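Local coordinates for PA0833-PD protein (Pseudomonas aeruginosa PAO1, PDB 6JFW) that probably binds peptidoglycan through this periplasmic OmpA C-like domain, and so may tie the outer membrane to the cell wall, at residues K4-L9 and V20-D25; G33-A38 and P46-P51; D40-A45 and A90-G95; N57-Y62 and V135-V140. All coordinates share one frame; numbering follows the deposited sequence.

Contact 1. Residues K4-L9 and V20-D25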
loop_
_atom_site.group_PDB
_atom_site.type_symbol
_atom_site.label_atom_id
_atom_site.label_comp_id
_atom_site.label_asym_id
_atom_site.label_seq_id
_atom_site.Cartn_x
_atom_site.Cartn_y
_atom_site.Cartn_z
ATOM N N LYS A 4 -15.428 -12.193 0.712
ATOM C CA LYS A 4 -15.980 -11.512 1.876
ATOM C C LYS A 4 -15.055 -10.399 2.353
ATOM O O LYS A 4 -15.506 -9.278 2.619
ATOM C CB LYS A 4 -16.246 -12.523 2.988
ATOM C CG LYS A 4 -17.147 -12.019 4.095
ATOM C CD LYS A 4 -17.730 -13.187 4.873
ATOM C CE LYS A 4 -18.181 -12.764 6.257
ATOM N NZ LYS A 4 -17.026 -12.327 7.086
ATOM N N GLN A 5 -13.755 -10.684 2.461
ATOM C CA GLN A 5 -12.819 -9.634 2.844
ATOM C C GLN A 5 -12.802 -8.513 1.814
ATOM O O GLN A 5 -12.728 -7.333 2.176
ATOM C CB GLN A 5 -11.410 -10.198 3.035
ATOM C CG GLN A 5 -10.423 -9.147 3.538
ATOM C CD GLN A 5 -9.045 -9.704 3.827
ATOM O OE1 GLN A 5 -8.670 -10.761 3.323
ATOM N NE2 GLN A 5 -8.283 -8.991 4.649
ATOM N N GLU A 6 -12.878 -8.859 0.525
ATOM C CA GLU A 6 -12.882 -7.829 -0.510
ATOM C C GLU A 6 -14.054 -6.875 -0.327
ATOM O O GLU A 6 -13.894 -5.651 -0.417
ATOM C CB GLU A 6 -12.926 -8.455 -1.905
ATOM C CG GLU A 6 -12.746 -7.409 -3.003
ATOM C CD GLU A 6 -13.225 -7.863 -4.369
ATOM O OE1 GLU A 6 -13.437 -9.078 -4.562
ATOM O OE2 GLU A 6 -13.393 -6.994 -5.251
ATOM N N ALA A 7 -15.246 -7.417 -0.067
ATOM C CA ALA A 7 -16.413 -6.565 0.132
ATOM C C ALA A 7 -16.281 -5.735 1.401
ATOM O O ALA A 7 -16.689 -4.568 1.432
ATOM C CB ALA A 7 -17.683 -7.414 0.174
ATOM N N GLU A 8 -15.717 -6.319 2.458
ATOM C CA GLU A 8 -15.484 -5.557 3.679
ATOM C C GLU A 8 -14.465 -4.449 3.452
ATOM O O GLU A 8 -14.611 -3.341 3.981
ATOM C CB GLU A 8 -15.028 -6.490 4.795
ATOM C CG GLU A 8 -16.154 -7.073 5.617
ATOM C CD GLU A 8 -15.710 -8.264 6.432
ATOM O OE1 GLU A 8 -16.365 -9.323 6.340
ATOM O OE2 GLU A 8 -14.698 -8.153 7.154
ATOM N N LEU A 9 -13.427 -4.727 2.661
ATOM C CA LEU A 9 -12.424 -3.706 2.380
ATOM C C LEU A 9 -12.999 -2.577 1.535
ATOM O O LEU A 9 -12.722 -1.400 1.797
ATOM C CB LEU A 9 -11.214 -4.338 1.694
ATOM C CG LEU A 9 -10.314 -5.106 2.661
ATOM C CD1 LEU A 9 -9.286 -5.940 1.918
ATOM C CD2 LEU A 9 -9.638 -4.133 3.609
ATOM N N VAL A 20 -9.285 -0.491 -4.293
ATOM C CA VAL A 20 -9.311 -1.922 -4.030
ATOM C C VAL A 20 -9.462 -2.623 -5.370
ATOM O O VAL A 20 -10.426 -2.369 -6.102
ATOM C CB VAL A 20 -10.459 -2.298 -3.081
ATOM C CG1 VAL A 20 -10.444 -3.786 -2.786
ATOM C CG2 VAL A 20 -10.374 -1.478 -1.801
ATOM N N GLN A 21 -8.514 -3.494 -5.697
ATOM C CA GLN A 21 -8.534 -4.219 -6.959
ATOM C C GLN A 21 -8.582 -5.715 -6.708
ATOM O O GLN A 21 -7.765 -6.254 -5.954
ATOM C CB GLN A 21 -7.320 -3.882 -7.823
ATOM C CG GLN A 21 -7.148 -2.407 -8.084
ATOM C CD GLN A 21 -6.151 -2.136 -9.187
ATOM O OE1 GLN A 21 -5.349 -3.000 -9.544
ATOM N NE2 GLN A 21 -6.195 -0.931 -9.740
ATOM N N ARG A 22 -9.550 -6.369 -7.339
ATOM C CA ARG A 22 -9.566 -7.818 -7.460
ATOM C C ARG A 22 -8.620 -8.220 -8.585
ATOM O O ARG A 22 -8.768 -7.756 -9.720
ATOM C CB ARG A 22 -10.981 -8.305 -7.746
ATOM C CG ARG A 22 -11.035 -9.686 -8.351
ATOM C CD ARG A 22 -10.592 -10.695 -7.329
ATOM N NE ARG A 22 -11.323 -10.499 -6.088
ATOM C CZ ARG A 22 -11.159 -11.241 -5.002
ATOM N NH1 ARG A 22 -11.874 -10.988 -3.918
ATOM N NH2 ARG A 22 -10.283 -12.234 -5.003
ATOM N N GLN A 23 -7.651 -9.081 -8.275
ATOM C CA GLN A 23 -6.607 -9.468 -9.226
ATOM C C GLN A 23 -6.479 -10.990 -9.176
ATOM O O GLN A 23 -5.578 -11.528 -8.528
ATOM C CB GLN A 23 -5.292 -8.756 -8.896
ATOM C CG GLN A 23 -4.192 -8.927 -9.929
ATOM C CD GLN A 23 -4.570 -8.376 -11.290
ATOM O OE1 GLN A 23 -5.206 -7.326 -11.397
ATOM N NE2 GLN A 23 -4.172 -9.082 -12.342
ATOM N N GLY A 24 -7.385 -11.675 -9.864
ATOM C CA GLY A 24 -7.416 -13.126 -9.804
ATOM C C GLY A 24 -7.643 -13.589 -8.380
ATOM O O GLY A 24 -8.612 -13.193 -7.718
ATOM N N ASP A 25 -6.733 -14.429 -7.884
ATOM C CA ASP A 25 -6.830 -14.923 -6.517
ATOM C C ASP A 25 -6.564 -13.836 -5.482
ATOM O O ASP A 25 -6.955 -13.997 -4.322
ATOM C CB ASP A 25 -5.846 -16.079 -6.306
ATOM C CG ASP A 25 -6.138 -17.268 -7.202
ATOM O OD1 ASP A 25 -7.321 -17.484 -7.539
ATOM O OD2 ASP A 25 -5.184 -17.987 -7.571
#

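Contact 2. Residues G33-A38 and P46-P51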
loop_
_atom_site.group_PDB
_atom_site.type_symbol
_atom_site.label_atom_id
_atom_site.label_comp_id
_atom_site.label_asym_id
_atom_site.label_seq_id
_atom_site.Cartn_x
_atom_site.Cartn_y
_atom_site.Cartn_z
ATOM N N GLY A 33 0.341 8.142 -2.948
ATOM C CA GLY A 33 1.268 8.850 -2.082
ATOM C C GLY A 33 0.698 10.146 -1.536
ATOM O O GLY A 33 0.950 10.508 -0.385
ATOM N N ASN A 34 -0.095 10.851 -2.347
ATOM C CA ASN A 34 -0.558 12.182 -1.967
ATOM C C ASN A 34 -1.528 12.166 -0.793
ATOM O O ASN A 34 -1.764 13.218 -0.189
ATOM C CB ASN A 34 -1.219 12.875 -3.161
ATOM C CG ASN A 34 -2.564 12.272 -3.511
ATOM O OD1 ASN A 34 -2.692 11.057 -3.670
ATOM N ND2 ASN A 34 -3.581 13.119 -3.623
ATOM N N ILE A 35 -2.105 11.014 -0.458
ATOM C CA ILE A 35 -3.014 10.915 0.681
ATOM C C ILE A 35 -2.471 10.029 1.790
ATOM O O ILE A 35 -2.998 10.080 2.914
ATOM C CB ILE A 35 -4.412 10.424 0.250
ATOM C CG1 ILE A 35 -4.352 8.968 -0.204
ATOM C CG2 ILE A 35 -4.965 11.289 -0.867
ATOM C CD1 ILE A 35 -4.960 8.017 0.771
ATOM N N THR A 36 -1.448 9.221 1.519
ATOM C CA THR A 36 -0.874 8.342 2.527
ATOM C C THR A 36 0.227 9.028 3.323
ATOM O O THR A 36 0.353 8.805 4.531
ATOM C CB THR A 36 -0.319 7.076 1.865
ATOM O OG1 THR A 36 -1.352 6.448 1.096
ATOM C CG2 THR A 36 0.191 6.096 2.913
ATOM N N PHE A 37 1.018 9.872 2.670
ATOM C CA PHE A 37 2.190 10.465 3.285
ATOM C C PHE A 37 2.077 11.980 3.298
ATOM O O PHE A 37 1.465 12.588 2.415
ATOM C CB PHE A 37 3.460 10.037 2.549
ATOM C CG PHE A 37 3.680 8.559 2.571
ATOM C CD1 PHE A 37 4.111 7.939 3.729
ATOM C CD2 PHE A 37 3.421 7.784 1.453
ATOM C CE1 PHE A 37 4.300 6.577 3.772
ATOM C CE2 PHE A 37 3.607 6.416 1.489
ATOM C CZ PHE A 37 4.045 5.813 2.653
ATOM N N ALA A 38 2.751 12.585 4.248
ATOM C CA ALA A 38 2.845 14.011 4.338
ATOM C C ALA A 38 4.019 14.459 3.429
ATOM O O ALA A 38 5.128 14.051 3.594
ATOM C CB ALA A 38 3.100 14.404 5.766
ATOM N N PRO A 46 -1.650 12.561 8.732
ATOM C CA PRO A 46 -2.579 12.450 9.876
ATOM C C PRO A 46 -3.918 11.826 9.520
ATOM O O PRO A 46 -4.428 10.981 10.265
ATOM C CB PRO A 46 -2.732 13.909 10.345
ATOM C CG PRO A 46 -2.078 14.767 9.280
ATOM C CD PRO A 46 -1.068 13.906 8.608
ATOM N N SER A 47 -4.483 12.213 8.373
ATOM C CA SER A 47 -5.762 11.744 7.855
ATOM C C SER A 47 -5.770 10.265 7.490
ATOM O O SER A 47 -6.850 9.699 7.293
ATOM C CB SER A 47 -6.133 12.546 6.616
ATOM O OG SER A 47 -5.183 12.272 5.595
ATOM N N PHE A 48 -4.609 9.638 7.336
ATOM C CA PHE A 48 -4.571 8.249 6.903
ATOM C C PHE A 48 -4.415 7.273 8.059
ATOM O O PHE A 48 -4.380 6.059 7.830
ATOM C CB PHE A 48 -3.447 8.041 5.890
ATOM C CG PHE A 48 -3.680 6.875 4.992
ATOM C CD1 PHE A 48 -4.690 6.912 4.054
ATOM C CD2 PHE A 48 -2.913 5.735 5.098
ATOM C CE1 PHE A 48 -4.925 5.833 3.233
ATOM C CE2 PHE A 48 -3.145 4.653 4.276
ATOM C CZ PHE A 48 -4.149 4.705 3.339
ATOM N N TYR A 49 -4.328 7.776 9.290
ATOM C CA TYR A 49 -4.208 6.900 10.450
ATOM C C TYR A 49 -5.416 5.983 10.572
ATOM O O TYR A 49 -5.274 4.768 10.756
ATOM C CB TYR A 49 -4.044 7.741 11.714
ATOM C CG TYR A 49 -2.627 8.179 11.978
ATOM C CD1 TYR A 49 -1.819 8.648 10.952
ATOM C CD2 TYR A 49 -2.101 8.133 13.257
ATOM C CE1 TYR A 49 -0.521 9.049 11.194
ATOM C CE2 TYR A 49 -0.808 8.531 13.513
ATOM C CZ TYR A 49 -0.022 8.989 12.478
ATOM O OH TYR A 49 1.269 9.389 12.732
ATOM N N ALA A 50 -6.613 6.544 10.470
ATOM C CA ALA A 50 -7.820 5.764 10.696
ATOM C C ALA A 50 -8.080 4.771 9.562
ATOM O O ALA A 50 -8.470 3.630 9.843
ATOM C CB ALA A 50 -9.017 6.690 10.911
ATOM N N PRO A 51 -7.897 5.138 8.283
ATOM C CA PRO A 51 -7.921 4.099 7.237
ATOM C C PRO A 51 -6.967 2.947 7.513
ATOM O O PRO A 51 -7.347 1.779 7.360
ATOM C CB PRO A 51 -7.541 4.880 5.974
ATOM C CG PRO A 51 -8.085 6.232 6.216
ATOM C CD PRO A 51 -7.890 6.491 7.690
#

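Contact 3. Residues D40-A45 and A90-G95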
loop_
_atom_site.group_PDB
_atom_site.type_symbol
_atom_site.label_atom_id
_atom_site.label_comp_id
_atom_site.label_asym_id
_atom_site.label_seq_id
_atom_site.Cartn_x
_atom_site.Cartn_y
_atom_site.Cartn_z
ATOM N N ASP A 40 6.822 14.776 0.717
ATOM C CA ASP A 40 7.605 13.774 0.052
ATOM C C ASP A 40 8.296 12.930 1.100
ATOM O O ASP A 40 9.256 12.262 0.837
ATOM C CB ASP A 40 8.522 14.378 -0.963
ATOM C CG ASP A 40 9.610 15.152 -0.354
ATOM O OD1 ASP A 40 9.450 15.604 0.784
ATOM O OD2 ASP A 40 10.631 15.302 -1.001
ATOM N N SER A 41 7.772 12.975 2.302
ATOM C CA SER A 41 8.356 12.251 3.417
ATOM C C SER A 41 7.879 10.801 3.419
ATOM O O SER A 41 7.064 10.377 2.595
ATOM C CB SER A 41 7.994 12.925 4.737
ATOM O OG SER A 41 6.649 12.642 5.093
ATOM N N ALA A 42 8.402 10.031 4.369
ATOM C CA ALA A 42 7.892 8.702 4.667
ATOM C C ALA A 42 7.058 8.681 5.941
ATOM O O ALA A 42 6.747 7.599 6.449
ATOM C CB ALA A 42 9.046 7.702 4.770
ATOM N N ASN A 43 6.703 9.846 6.478
ATOM C CA ASN A 43 5.760 9.915 7.585
ATOM C C ASN A 43 4.342 9.741 7.067
ATOM O O ASN A 43 3.981 10.273 6.010
ATOM C CB ASN A 43 5.867 11.247 8.329
ATOM C CG ASN A 43 7.278 11.562 8.778
ATOM O OD1 ASN A 43 7.774 12.667 8.561
ATOM N ND2 ASN A 43 7.930 10.596 9.413
ATOM N N ILE A 44 3.530 9.002 7.817
ATOM C CA ILE A 44 2.140 8.797 7.441
ATOM C C ILE A 44 1.349 10.074 7.695
ATOM O O ILE A 44 1.551 10.761 8.706
ATOM C CB ILE A 44 1.567 7.597 8.213
ATOM C CG1 ILE A 44 2.344 6.334 7.838
ATOM C CG2 ILE A 44 0.081 7.425 7.938
ATOM C CD1 ILE A 44 2.180 5.202 8.810
ATOM N N ALA A 45 0.462 10.414 6.764
ATOM C CA ALA A 45 -0.321 11.631 6.888
ATOM C C ALA A 45 -1.364 11.481 7.993
ATOM O O ALA A 45 -1.912 10.393 8.193
ATOM C CB ALA A 45 -1.000 11.967 5.562
ATOM N N ALA A 90 7.283 1.979 2.238
ATOM C CA ALA A 90 6.731 0.672 2.581
ATOM C C ALA A 90 7.049 0.300 4.024
ATOM O O ALA A 90 6.226 -0.323 4.706
ATOM C CB ALA A 90 7.263 -0.390 1.619
ATOM N N GLN A 91 8.241 0.675 4.500
ATOM C CA GLN A 91 8.612 0.448 5.896
ATOM C C GLN A 91 7.635 1.123 6.846
ATOM O O GLN A 91 7.197 0.527 7.837
ATOM C CB GLN A 91 10.035 0.961 6.145
ATOM C CG GLN A 91 10.358 1.286 7.610
ATOM C CD GLN A 91 10.134 2.752 7.975
ATOM O OE1 GLN A 91 10.386 3.654 7.173
ATOM N NE2 GLN A 91 9.663 2.993 9.195
ATOM N N SER A 92 7.294 2.384 6.565
ATOM C CA SER A 92 6.439 3.145 7.469
ATOM C C SER A 92 5.057 2.520 7.583
ATOM O O SER A 92 4.505 2.411 8.684
ATOM C CB SER A 92 6.325 4.588 6.983
ATOM O OG SER A 92 7.561 5.269 7.104
ATOM N N VAL A 93 4.478 2.116 6.452
ATOM C CA VAL A 93 3.162 1.488 6.463
ATOM C C VAL A 93 3.207 0.180 7.244
ATOM O O VAL A 93 2.340 -0.097 8.082
ATOM C CB VAL A 93 2.664 1.274 5.023
ATOM C CG1 VAL A 93 1.372 0.474 5.015
ATOM C CG2 VAL A 93 2.477 2.612 4.325
ATOM N N ALA A 94 4.231 -0.637 6.985
ATOM C CA ALA A 94 4.369 -1.906 7.693
ATOM C C ALA A 94 4.577 -1.690 9.185
ATOM O O ALA A 94 4.000 -2.408 10.010
ATOM C CB ALA A 94 5.529 -2.708 7.109
ATOM N N GLY A 95 5.409 -0.713 9.551
ATOM C CA GLY A 95 5.620 -0.427 10.961
ATOM C C GLY A 95 4.348 0.004 11.664
ATOM O O GLY A 95 4.099 -0.383 12.808
#

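Contact 4. Residues N57-Y62 and V135-V140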
loop_
_atom_site.group_PDB
_atom_site.type_symbol
_atom_site.label_atom_id
_atom_site.label_comp_id
_atom_site.label_asym_id
_atom_site.label_seq_id
_atom_site.Cartn_x
_atom_site.Cartn_y
_atom_site.Cartn_z
ATOM N N ASN A 57 -7.344 -3.988 11.245
ATOM C CA ASN A 57 -8.405 -4.828 11.790
ATOM C C ASN A 57 -8.834 -5.891 10.788
ATOM O O ASN A 57 -9.084 -7.044 11.163
ATOM C CB ASN A 57 -9.596 -3.967 12.208
ATOM C CG ASN A 57 -9.292 -3.097 13.409
ATOM O OD1 ASN A 57 -8.368 -3.377 14.172
ATOM N ND2 ASN A 57 -10.070 -2.035 13.585
ATOM N N SER A 58 -8.920 -5.526 9.508
ATOM C CA SER A 58 -9.274 -6.501 8.482
ATOM C C SER A 58 -8.218 -7.596 8.376
ATOM O O SER A 58 -8.545 -8.788 8.360
ATOM C CB SER A 58 -9.456 -5.802 7.135
ATOM O OG SER A 58 -9.724 -6.744 6.110
ATOM N N PHE A 59 -6.941 -7.204 8.305
ATOM C CA PHE A 59 -5.867 -8.188 8.204
ATOM C C PHE A 59 -5.867 -9.127 9.405
ATOM O O PHE A 59 -5.654 -10.336 9.258
ATOM C CB PHE A 59 -4.506 -7.491 8.091
ATOM C CG PHE A 59 -4.378 -6.550 6.918
ATOM C CD1 PHE A 59 -5.229 -6.630 5.827
ATOM C CD2 PHE A 59 -3.382 -5.587 6.912
ATOM C CE1 PHE A 59 -5.092 -5.757 4.758
ATOM C CE2 PHE A 59 -3.239 -4.715 5.850
ATOM C CZ PHE A 59 -4.095 -4.800 4.771
ATOM N N LYS A 60 -6.093 -8.583 10.605
ATOM C CA LYS A 60 -6.138 -9.413 11.805
ATOM C C LYS A 60 -7.304 -10.388 11.771
ATOM O O LYS A 60 -7.192 -11.508 12.282
ATOM C CB LYS A 60 -6.238 -8.536 13.050
ATOM C CG LYS A 60 -4.904 -8.061 13.578
ATOM C CD LYS A 60 -4.965 -7.822 15.079
ATOM C CE LYS A 60 -5.740 -6.558 15.400
ATOM N NZ LYS A 60 -5.541 -5.529 14.339
ATOM N N GLN A 61 -8.424 -9.978 11.183
ATOM C CA GLN A 61 -9.612 -10.820 11.149
ATOM C C GLN A 61 -9.497 -11.911 10.093
ATOM O O GLN A 61 -9.897 -13.056 10.334
ATOM C CB GLN A 61 -10.836 -9.944 10.895
ATOM C CG GLN A 61 -12.164 -10.615 11.120
ATOM C CD GLN A 61 -13.304 -9.754 10.626
ATOM O OE1 GLN A 61 -13.716 -9.857 9.473
ATOM N NE2 GLN A 61 -13.807 -8.883 11.491
ATOM N N TYR A 62 -8.948 -11.583 8.925
ATOM C CA TYR A 62 -8.795 -12.538 7.825
ATOM C C TYR A 62 -7.357 -13.038 7.825
ATOM O O TYR A 62 -6.465 -12.437 7.227
ATOM C CB TYR A 62 -9.187 -11.898 6.505
ATOM C CG TYR A 62 -10.654 -11.615 6.487
ATOM C CD1 TYR A 62 -11.565 -12.648 6.343
ATOM C CD2 TYR A 62 -11.135 -10.331 6.675
ATOM C CE1 TYR A 62 -12.911 -12.409 6.353
ATOM C CE2 TYR A 62 -12.482 -10.080 6.680
ATOM C CZ TYR A 62 -13.367 -11.127 6.521
ATOM O OH TYR A 62 -14.721 -10.910 6.526
ATOM N N VAL A 135 -0.594 -2.826 -1.260
ATOM C CA VAL A 135 -0.713 -3.932 -0.317
ATOM C C VAL A 135 -1.363 -5.090 -1.058
ATOM O O VAL A 135 -2.547 -5.025 -1.412
ATOM C CB VAL A 135 -1.529 -3.551 0.925
ATOM C CG1 VAL A 135 -1.589 -4.730 1.891
ATOM C CG2 VAL A 135 -0.939 -2.327 1.602
ATOM N N ASN A 136 -0.598 -6.148 -1.294
ATOM C CA ASN A 136 -1.099 -7.339 -1.964
ATOM C C ASN A 136 -1.443 -8.400 -0.927
ATOM O O ASN A 136 -0.616 -8.727 -0.067
ATOM C CB ASN A 136 -0.073 -7.880 -2.960
ATOM C CG ASN A 136 0.375 -6.832 -3.962
ATOM O OD1 ASN A 136 -0.430 -6.313 -4.735
ATOM N ND2 ASN A 136 1.666 -6.521 -3.957
ATOM N N LEU A 137 -2.663 -8.924 -1.005
ATOM C CA LEU A 137 -3.132 -9.999 -0.137
ATOM C C LEU A 137 -3.269 -11.256 -0.987
ATOM O O LEU A 137 -4.135 -11.330 -1.865
ATOM C CB LEU A 137 -4.459 -9.635 0.528
ATOM C CG LEU A 137 -4.535 -8.348 1.356
ATOM C CD1 LEU A 137 -5.967 -8.086 1.805
ATOM C CD2 LEU A 137 -3.607 -8.410 2.556
ATOM N N ARG A 138 -2.414 -12.236 -0.730
ATOM C CA ARG A 138 -2.389 -13.480 -1.465
ATOM C C ARG A 138 -2.842 -14.637 -0.595
ATOM O O ARG A 138 -2.280 -14.828 0.490
ATOM C CB ARG A 138 -0.997 -13.748 -1.947
ATOM C CG ARG A 138 -0.913 -15.074 -2.475
ATOM C CD ARG A 138 0.327 -15.112 -3.188
ATOM N NE ARG A 138 -0.016 -15.309 -4.613
ATOM C CZ ARG A 138 0.706 -14.899 -5.631
ATOM N NH1 ARG A 138 1.797 -14.214 -5.370
ATOM N NH2 ARG A 138 0.397 -15.021 -6.946
ATOM N N PRO A 139 -3.818 -15.442 -1.022
ATOM C CA PRO A 139 -4.269 -16.550 -0.173
ATOM C C PRO A 139 -3.154 -17.562 0.037
ATOM O O PRO A 139 -2.264 -17.723 -0.799
ATOM C CB PRO A 139 -5.436 -17.163 -0.960
ATOM C CG PRO A 139 -5.762 -16.187 -2.044
ATOM C CD PRO A 139 -4.496 -15.442 -2.330
ATOM N N VAL A 140 -3.204 -18.230 1.180
ATOM C CA VAL A 140 -2.298 -19.337 1.474
ATOM C C VAL A 140 -3.142 -20.595 1.601
ATOM O O VAL A 140 -4.361 -20.523 1.835
ATOM C CB VAL A 140 -1.468 -19.079 2.751
ATOM C CG1 VAL A 140 -0.655 -17.814 2.609
ATOM C CG2 VAL A 140 -2.371 -19.008 3.970
#

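Contact 1. Residues K4-L9 and V20-D25
Glu6 and Arg22 form a salt bridge between helix 3-12 and strand 19-23, an outermost strand of the sheet in this OmpA C-like domain. The helix lies against the sheet, and its short segment runs nearly antiparallel to the strand, at 161°. Arg22 comes side-on and uses two nitrogens on one oxygen. Arg22 NH1 lies 2.6 Å from Glu6 OE1, and NE of Arg22 lies 3.0 Å from the same OE1. OE1 lies in the guanidinium plane, but both nitrogens reach it from above the carboxylate plane, on one face of it. The two planes are turned 60° apart. The Glu6 chain is extended, with CG anti to the backbone N (chi1 -173°), and this carries its carboxylate out to the strand. The Arg22 chain folds back at chi2 and chi3, which swings its end toward the helix.

Beside the ion pair the touch is looser. Val20 CG1 is 4.3 Å from Glu6 CG, and Val20 CG2 is as far from Leu9 O. Leu9 also packs on helix 49-61.

A second shell holds the charged groups in place. Glu6 OE2 has its own salt bridge to Arg10, and Arg22 NH2 hydrogen-bonds Ser2 OG. At the far edge of the guanidinium, Arg22 NH2 makes a weak but straight bond, 3.3 Å long, to Gly24 O.

Contact 2. Residues G33-A38 and P46-P51
Apolar contact dominates where Phe48 meets Ile35 and Thr36. It joins the short helix 33-36, which follows strand 26-32, to the turn leading into helix 49-61 of the OmpA-like domain. The Ile35 methyl CD1 is 3.3 Å from Phe48 CE1, a close approach, and it meets the ring obliquely. Ile35 CG1 stands between its backbone N and carbonyl carbon (chi1 68°), and its end turns toward the ring.

CH-pi contact comes from the backbone of Thr36. Its CA lies over the face of the Phe48 ring, 4.3 Å from the centroid and 21° off the normal. Thr36 CG2 adds a methyl contact at 3.8 Å from Phe48 CD2. Pro51 CB lies over the opposite ring face, so the ring is sandwiched. Met31 and Val18 also touch Phe48.

Polar groups play a small part. Thr36 OG1 lies over the ring on the same side as CA, but its hydrogen bond goes to the Pro32 carbonyl oxygen. No hydrogen bond joins the two segments here. The contact therefore rests on shape and dispersion, and Phe48 is held by Thr36 and Pro51 over its two faces and by Ile35 CD1 obliquely.

Contact 3. Residues D40-A45 and A90-G95
Ser92 turns OG to the side of its own backbone N, anti to the carbonyl carbon (chi1 -68°), and from there the hydroxyl meets the carbonyl oxygen of Ala42. Ile44 takes a similar first torsion for CG1 (chi1 -62°). Its chain then runs on extended, so that CD1 reaches the backbone of helix 79-99. The contact thus joins that long helix to the loop between helices 33-36 and 49-61, at the surface of the OmpA-like domain.

The hydrogen bond is short. Ser92 OG donates to Ala42 O at 2.6 Å, arriving tilted from the carbonyl plane. Ser92 CB also comes near, 3.1 Å from Ala42 O. The Ala42 methyl flanks the bond, with its CB 3.7 Å from Ser92 OG. One turn of helix earlier, the Arg88 carbonyl makes a weak hydrogen bond with Ser92 OG.

The second touch is apolar against polar. Ile44 CD1 rests 3.6 Å from Ser92 O. The Ile44 side chain also packs on Tyr96, Tyr49 and Leu52.

The loop is also shaped from within. Ser41 OG accepts from Asn43 N at 3.1 Å, an ST turn, and Ser41 O takes a hydrogen bond from Arg89. Together, two bonds from one helix to successive loop carbonyls would fix the path of the loop backbone there, while Ile44 adds apolar cover beside them.

Contact 4. Residues N57-Y62 and V135-V140
Phe59 drops its ring from helix 49-61 onto Val135 and Leu137 of strand 132-139, a helix-on-sheet contact in the hydrophobic core of the OmpA-like domain. This is the tight side. Phe59 CZ meets Val135 CG1 at 3.8 Å, and Phe59 CE1 meets Leu137 CD2 at the same distance. The other Leu137 methyl, CD1, is 3.9 Å from Phe59 CE1. The touching methyls lie oblique to the ring. The Val135 side chain crosses that of Phe59 obliquely, and the Leu137 side chain crosses it at about a right angle. Both Leu137 methyls come against Phe59 CE1 from the same side. Phe59 CG lies anti to the carbonyl carbon (chi1 -58°), and this torsion turns the ring from the helix toward the strand. Val135 and Leu137 are two apart on the strand and point to the same face of the sheet. Leu29 and Ile67, on the strands to either side of 132-139, also touch Phe59. The backbones stay well apart, with CA of Phe59 9.0 Å from CA of Leu137, and the side chains fill the gap.

The loose side belongs to the alternate strand residues and the ends of the segments. Asn136 faces away from the helix, and its ND2 hydrogen-bonds Glu68 OE1 of the neighbouring strand 65-72. Arg138 is exposed, with a long, weak ion pair to Asp26. Lys60 and Gln61 are exposed on the helix.

No hydrogen bond crosses here. Between these two segments the hold is hydrocarbon contact; the buried Ser58 hydroxyl of the helix is satisfied by Gln5.

Contact 4 is the buried one of the four, contacts 1 and 2 are partly buried, and contact 3 lies at the surface. The chemistry follows burial only loosely. Contacts 2 and 4 are apolar and work through phenylalanine rings, whereas contact 1 depends on an ion pair and contact 3 on a serine hydroxyl. Contact 2 sits at the lead-in to helix 49-61 and contact 4 near its end. Contacts 1 and 4 reach the same sheet and meet through Lys4 and Tyr62. Contacts 2 and 3 are neighbours, with centres about 9 Å apart, and backbone bonding between Thr36 and Ala45 joins them. Contacts 1 and 3 lie on opposite sides of the chain's centre.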